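Local coordinates for protein xyloglucan-specific endo-beta-1,4-glucanase BoGH9A (Bacteroides ovatus, PDB 6DHT) that cleaves beta-1,4-glucosidic linkages within the xyloglucan backbone, releasing xyloglucan oligosaccharides, at residues 266-280 against 338-352. Sequence-based numbering, arbitrary orientation.
Sequences TAALDFAAVMAQSSR and ADDEFFWAASELYFS. With CA (calcium ion), chain C; EDO (1,2-ethanediol), chain I.
Arg280 reaches across to Glu348 with both terminal nitrogens, and NH1 and NH2 each lie 2.8 Å from the same oxygen, Glu348 OE1. Guanidinium and carboxylate are nearly coplanar, 9° apart; NH2 meets the syn lone pair of OE1, while NH1 comes almost straight on. NH1 also donates to Ser352 OG, which lies somewhat out of the guanidinium plane, and Phe351 CB covers one guanidinium face. Cut back to an alanine, this position would probably leave the buried Glu348 carboxylate without its countercharge and Ser352 OG without the NH1 donor.

Bent at chi2 (-72°), the Glu348 side chain fits as a knob among Ala273, Ala276, Gln277 and Arg280. Its other oxygen, OE2, accepts from Trp344 NE1 at 2.9 Å through the anti lone pair and takes a bond from a water that Gln277 NE2 also holds, so the carboxylate is fixed at both oxygens; Gln277 OE1 is hydrogen-bonded to Gln187 of helix 176-192. The NE1 bond helps fix the indole, which lies flat beneath Ala273: CB sits 3.3 Å from the centroid of the six-membered ring of Trp344, a close CH-pi contact. At this level the backbones touch, Ala273 CA to Ala345 CA being 3.9 Å. Nearer the N-terminal ends, Leu269 CD1 stands over the centre of the Phe342 ring, while a water sits 2.6 Å from both Asp270 OD2 and Glu341 OE2. Glu341 and Asp340 each chelate calcium through both carboxylate oxygens, with Asp335, His337 and Gly376 completing the protein ligands.

Alanine-lined, near-parallel helices crossing at 26° suit the (alpha/alpha)6 barrel of family 9 glycoside hydrolases, here with a calcium site at one end of the pair.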
# COMPACT_ATOMS: atom_id res chain seq x y z
N THR A 266 7.94 -18.46 -2.87
CA THR A 266 7.36 -17.22 -2.34
C THR A 266 5.94 -17.00 -2.89
O THR A 266 5.04 -16.61 -2.16
CB THR A 266 8.25 -16.04 -2.64
OG1 THR A 266 8.66 -16.09 -4.01
CG2 THR A 266 9.48 -16.07 -1.75
N ALA A 267 5.72 -17.28 -4.16
CA ALA A 267 4.36 -17.24 -4.69
C ALA A 267 3.44 -18.19 -3.95
O ALA A 267 2.30 -17.84 -3.58
CB ALA A 267 4.35 -17.54 -6.19
N ALA A 268 3.90 -19.42 -3.75
CA ALA A 268 3.11 -20.40 -3.06
C ALA A 268 2.77 -19.96 -1.64
O ALA A 268 1.64 -20.12 -1.20
CB ALA A 268 3.84 -21.74 -3.04
N LEU A 269 3.76 -19.41 -0.95
CA LEU A 269 3.55 -19.00 0.44
C LEU A 269 2.68 -17.74 0.57
O LEU A 269 1.82 -17.68 1.44
CB LEU A 269 4.87 -18.83 1.16
CG LEU A 269 5.60 -20.15 1.39
CD1 LEU A 269 6.99 -19.89 1.84
CD2 LEU A 269 4.86 -20.99 2.41
N ASP A 270 2.92 -16.73 -0.27
CA ASP A 270 2.08 -15.53 -0.20
C ASP A 270 0.64 -15.88 -0.60
O ASP A 270 -0.32 -15.39 -0.01
CB ASP A 270 2.63 -14.45 -1.10
CG ASP A 270 3.91 -13.84 -0.57
OD1 ASP A 270 4.15 -13.91 0.65
OD2 ASP A 270 4.72 -13.31 -1.38
N PHE A 271 0.48 -16.78 -1.57
CA PHE A 271 -0.82 -17.34 -1.90
C PHE A 271 -1.44 -18.06 -0.68
O PHE A 271 -2.61 -17.85 -0.34
CB PHE A 271 -0.66 -18.32 -3.09
CG PHE A 271 -1.91 -19.05 -3.49
CD1 PHE A 271 -2.31 -20.14 -2.78
CD2 PHE A 271 -2.63 -18.69 -4.61
CE1 PHE A 271 -3.43 -20.87 -3.14
CE2 PHE A 271 -3.76 -19.40 -4.99
CZ PHE A 271 -4.17 -20.51 -4.26
N ALA A 272 -0.66 -18.91 -0.03
CA ALA A 272 -1.17 -19.67 1.11
C ALA A 272 -1.61 -18.74 2.23
O ALA A 272 -2.68 -18.90 2.79
CB ALA A 272 -0.13 -20.65 1.59
N ALA A 273 -0.78 -17.75 2.52
CA ALA A 273 -1.06 -16.83 3.63
C ALA A 273 -2.34 -16.05 3.35
O ALA A 273 -3.22 -15.96 4.19
CB ALA A 273 0.09 -15.89 3.83
N VAL A 274 -2.43 -15.45 2.16
CA VAL A 274 -3.58 -14.61 1.86
C VAL A 274 -4.85 -15.42 1.69
O VAL A 274 -5.93 -14.97 2.01
CB VAL A 274 -3.28 -13.68 0.67
CG1 VAL A 274 -3.43 -14.37 -0.66
CG2 VAL A 274 -4.16 -12.44 0.72
N MET A 275 -4.72 -16.66 1.21
CA MET A 275 -5.90 -17.50 1.07
C MET A 275 -6.41 -17.98 2.44
O MET A 275 -7.60 -17.96 2.69
CB MET A 275 -5.62 -18.65 0.10
CG MET A 275 -5.51 -18.18 -1.34
SD MET A 275 -7.07 -17.56 -1.93
CE MET A 275 -6.56 -16.86 -3.49
N ALA A 276 -5.49 -18.34 3.32
CA ALA A 276 -5.86 -18.70 4.69
C ALA A 276 -6.51 -17.50 5.41
O ALA A 276 -7.55 -17.64 6.07
CB ALA A 276 -4.64 -19.19 5.43
N GLN A 277 -5.89 -16.32 5.29
CA GLN A 277 -6.47 -15.09 5.81
C GLN A 277 -7.87 -14.87 5.25
O GLN A 277 -8.82 -14.63 5.97
CB GLN A 277 -5.56 -13.92 5.42
CG GLN A 277 -5.88 -12.56 6.05
CD GLN A 277 -5.13 -11.43 5.38
OE1 GLN A 277 -5.12 -11.31 4.16
NE2 GLN A 277 -4.48 -10.61 6.18
N SER A 278 -7.97 -14.89 3.91
CA SER A 278 -9.24 -14.63 3.24
C SER A 278 -10.34 -15.62 3.63
O SER A 278 -11.52 -15.26 3.68
CB SER A 278 -9.05 -14.62 1.72
OG SER A 278 -8.11 -13.61 1.36
N SER A 279 -9.96 -16.87 3.88
CA SER A 279 -10.92 -17.89 4.28
C SER A 279 -11.71 -17.41 5.49
O SER A 279 -12.93 -17.54 5.53
CB SER A 279 -10.20 -19.19 4.60
OG SER A 279 -11.16 -20.19 4.89
N ARG A 280 -11.02 -16.82 6.47
CA ARG A 280 -11.70 -16.33 7.67
C ARG A 280 -12.58 -15.13 7.36
O ARG A 280 -13.70 -15.02 7.85
CB ARG A 280 -10.68 -15.93 8.75
CG ARG A 280 -9.73 -17.01 9.16
CD ARG A 280 -8.93 -16.62 10.41
NE ARG A 280 -8.21 -15.35 10.31
CZ ARG A 280 -6.97 -15.21 9.82
NH1 ARG A 280 -6.31 -16.26 9.38
NH2 ARG A 280 -6.41 -14.00 9.77
N ALA A 338 12.99 -16.85 2.21
CA ALA A 338 11.59 -17.21 2.32
C ALA A 338 11.11 -17.43 3.77
O ALA A 338 9.95 -17.80 3.99
CB ALA A 338 11.31 -18.46 1.48
N ASP A 339 11.98 -17.21 4.74
CA ASP A 339 11.58 -17.46 6.14
C ASP A 339 10.36 -16.63 6.53
O ASP A 339 9.46 -17.13 7.22
CB ASP A 339 12.71 -17.14 7.12
CG ASP A 339 13.78 -18.23 7.18
OD1 ASP A 339 13.60 -19.30 6.56
OD2 ASP A 339 14.80 -18.01 7.87
N ASP A 340 10.34 -15.37 6.09
CA ASP A 340 9.25 -14.47 6.47
C ASP A 340 7.92 -14.87 5.84
O ASP A 340 6.86 -14.74 6.47
CB ASP A 340 9.58 -13.01 6.14
CG ASP A 340 10.09 -12.81 4.72
OD1 ASP A 340 11.23 -13.25 4.41
OD2 ASP A 340 9.38 -12.19 3.90
N GLU A 341 7.95 -15.38 4.61
CA GLU A 341 6.75 -15.87 3.96
C GLU A 341 6.28 -17.17 4.65
O GLU A 341 5.09 -17.39 4.81
CB GLU A 341 7.00 -16.08 2.45
CG GLU A 341 7.15 -14.77 1.62
CD GLU A 341 8.52 -14.14 1.68
OE1 GLU A 341 9.44 -14.72 2.30
OE2 GLU A 341 8.71 -13.04 1.11
N PHE A 342 7.22 -18.03 5.03
CA PHE A 342 6.85 -19.21 5.82
C PHE A 342 6.19 -18.77 7.14
O PHE A 342 5.16 -19.31 7.54
CB PHE A 342 8.08 -20.10 6.08
CG PHE A 342 8.34 -21.14 5.01
CD1 PHE A 342 7.47 -22.19 4.83
CD2 PHE A 342 9.45 -21.04 4.20
CE1 PHE A 342 7.70 -23.15 3.87
CE2 PHE A 342 9.69 -22.00 3.22
CZ PHE A 342 8.80 -23.05 3.06
N PHE A 343 6.76 -17.75 7.78
CA PHE A 343 6.20 -17.27 9.05
C PHE A 343 4.79 -16.74 8.88
O PHE A 343 3.88 -17.08 9.64
CB PHE A 343 7.08 -16.19 9.66
CG PHE A 343 6.51 -15.58 10.90
CD1 PHE A 343 6.48 -16.31 12.07
CD2 PHE A 343 6.01 -14.28 10.91
CE1 PHE A 343 5.97 -15.77 13.22
CE2 PHE A 343 5.50 -13.74 12.07
CZ PHE A 343 5.48 -14.49 13.23
N TRP A 344 4.61 -15.90 7.87
CA TRP A 344 3.29 -15.32 7.63
C TRP A 344 2.27 -16.41 7.27
O TRP A 344 1.19 -16.49 7.87
CB TRP A 344 3.37 -14.18 6.58
CG TRP A 344 2.03 -13.61 6.25
CD1 TRP A 344 0.99 -13.43 7.10
CD2 TRP A 344 1.58 -13.19 4.96
NE1 TRP A 344 -0.11 -12.92 6.42
CE2 TRP A 344 0.24 -12.74 5.11
CE3 TRP A 344 2.18 -13.11 3.70
CZ2 TRP A 344 -0.52 -12.27 4.04
CZ3 TRP A 344 1.41 -12.63 2.63
CH2 TRP A 344 0.08 -12.21 2.82
N ALA A 345 2.62 -17.27 6.32
CA ALA A 345 1.72 -18.35 5.95
C ALA A 345 1.37 -19.32 7.08
O ALA A 345 0.23 -19.65 7.27
CB ALA A 345 2.30 -19.15 4.77
N ALA A 346 2.39 -19.75 7.83
CA ALA A 346 2.14 -20.69 8.92
C ALA A 346 1.26 -20.01 9.96
O ALA A 346 0.35 -20.65 10.51
CB ALA A 346 3.44 -21.15 9.51
N SER A 347 1.52 -18.73 10.24
CA SER A 347 0.69 -17.99 11.21
C SER A 347 -0.77 -17.93 10.77
O SER A 347 -1.67 -18.26 11.53
CB SER A 347 1.24 -16.58 11.45
OG SER A 347 2.50 -16.63 12.07
N GLU A 348 -1.02 -17.55 9.51
CA GLU A 348 -2.38 -17.50 9.02
C GLU A 348 -3.03 -18.87 9.07
O GLU A 348 -4.20 -18.97 9.39
CB GLU A 348 -2.41 -16.93 7.60
CG GLU A 348 -1.95 -15.49 7.45
CD GLU A 348 -2.95 -14.46 8.02
OE1 GLU A 348 -4.02 -14.83 8.59
OE2 GLU A 348 -2.64 -13.25 7.90
N LEU A 349 -2.30 -19.91 8.67
CA LEU A 349 -2.87 -21.25 8.69
C LEU A 349 -3.18 -21.71 10.11
O LEU A 349 -4.20 -22.33 10.34
CB LEU A 349 -1.96 -22.24 7.95
CG LEU A 349 -2.17 -22.15 6.43
CD1 LEU A 349 -1.00 -22.71 5.66
CD2 LEU A 349 -3.49 -22.79 5.99
N TYR A 350 -2.31 -21.37 11.05
CA TYR A 350 -2.61 -21.65 12.45
C TYR A 350 -3.91 -20.96 12.89
O TYR A 350 -4.76 -21.57 13.56
CB TYR A 350 -1.47 -21.21 13.35
CG TYR A 350 -1.69 -21.43 14.84
CD1 TYR A 350 -2.15 -22.65 15.33
CD2 TYR A 350 -1.41 -20.42 15.76
CE1 TYR A 350 -2.34 -22.86 16.70
CE2 TYR A 350 -1.58 -20.63 17.12
CZ TYR A 350 -2.04 -21.85 17.58
OH TYR A 350 -2.22 -22.05 18.93
N PHE A 351 -4.08 -19.68 12.57
CA PHE A 351 -5.28 -18.98 13.02
C PHE A 351 -6.54 -19.43 12.30
O PHE A 351 -7.62 -19.44 12.89
CB PHE A 351 -5.08 -17.46 12.96
CG PHE A 351 -4.06 -16.97 13.96
CD1 PHE A 351 -4.22 -17.26 15.32
CD2 PHE A 351 -2.95 -16.27 13.56
CE1 PHE A 351 -3.27 -16.86 16.23
CE2 PHE A 351 -2.00 -15.85 14.48
CZ PHE A 351 -2.17 -16.15 15.82
N SER A 352 -6.41 -19.89 11.06
CA SER A 352 -7.58 -20.39 10.34
C SER A 352 -7.96 -21.85 10.65
O SER A 352 -9.13 -22.19 10.52
CB SER A 352 -7.38 -20.25 8.85
OG SER A 352 -7.21 -18.87 8.51
CA CA C . 11.02 -12.80 2.02
C1 EDO I . -13.44 -11.54 9.98
O1 EDO I . -12.81 -12.81 10.21
C2 EDO I . -12.96 -10.58 11.05
O2 EDO I . -11.57 -10.80 11.31
O HOH W 1 6.96 -12.22 -0.61
O HOH W 2 -4.12 -11.57 9.05
O HOH W 3 13.20 -11.65 2.14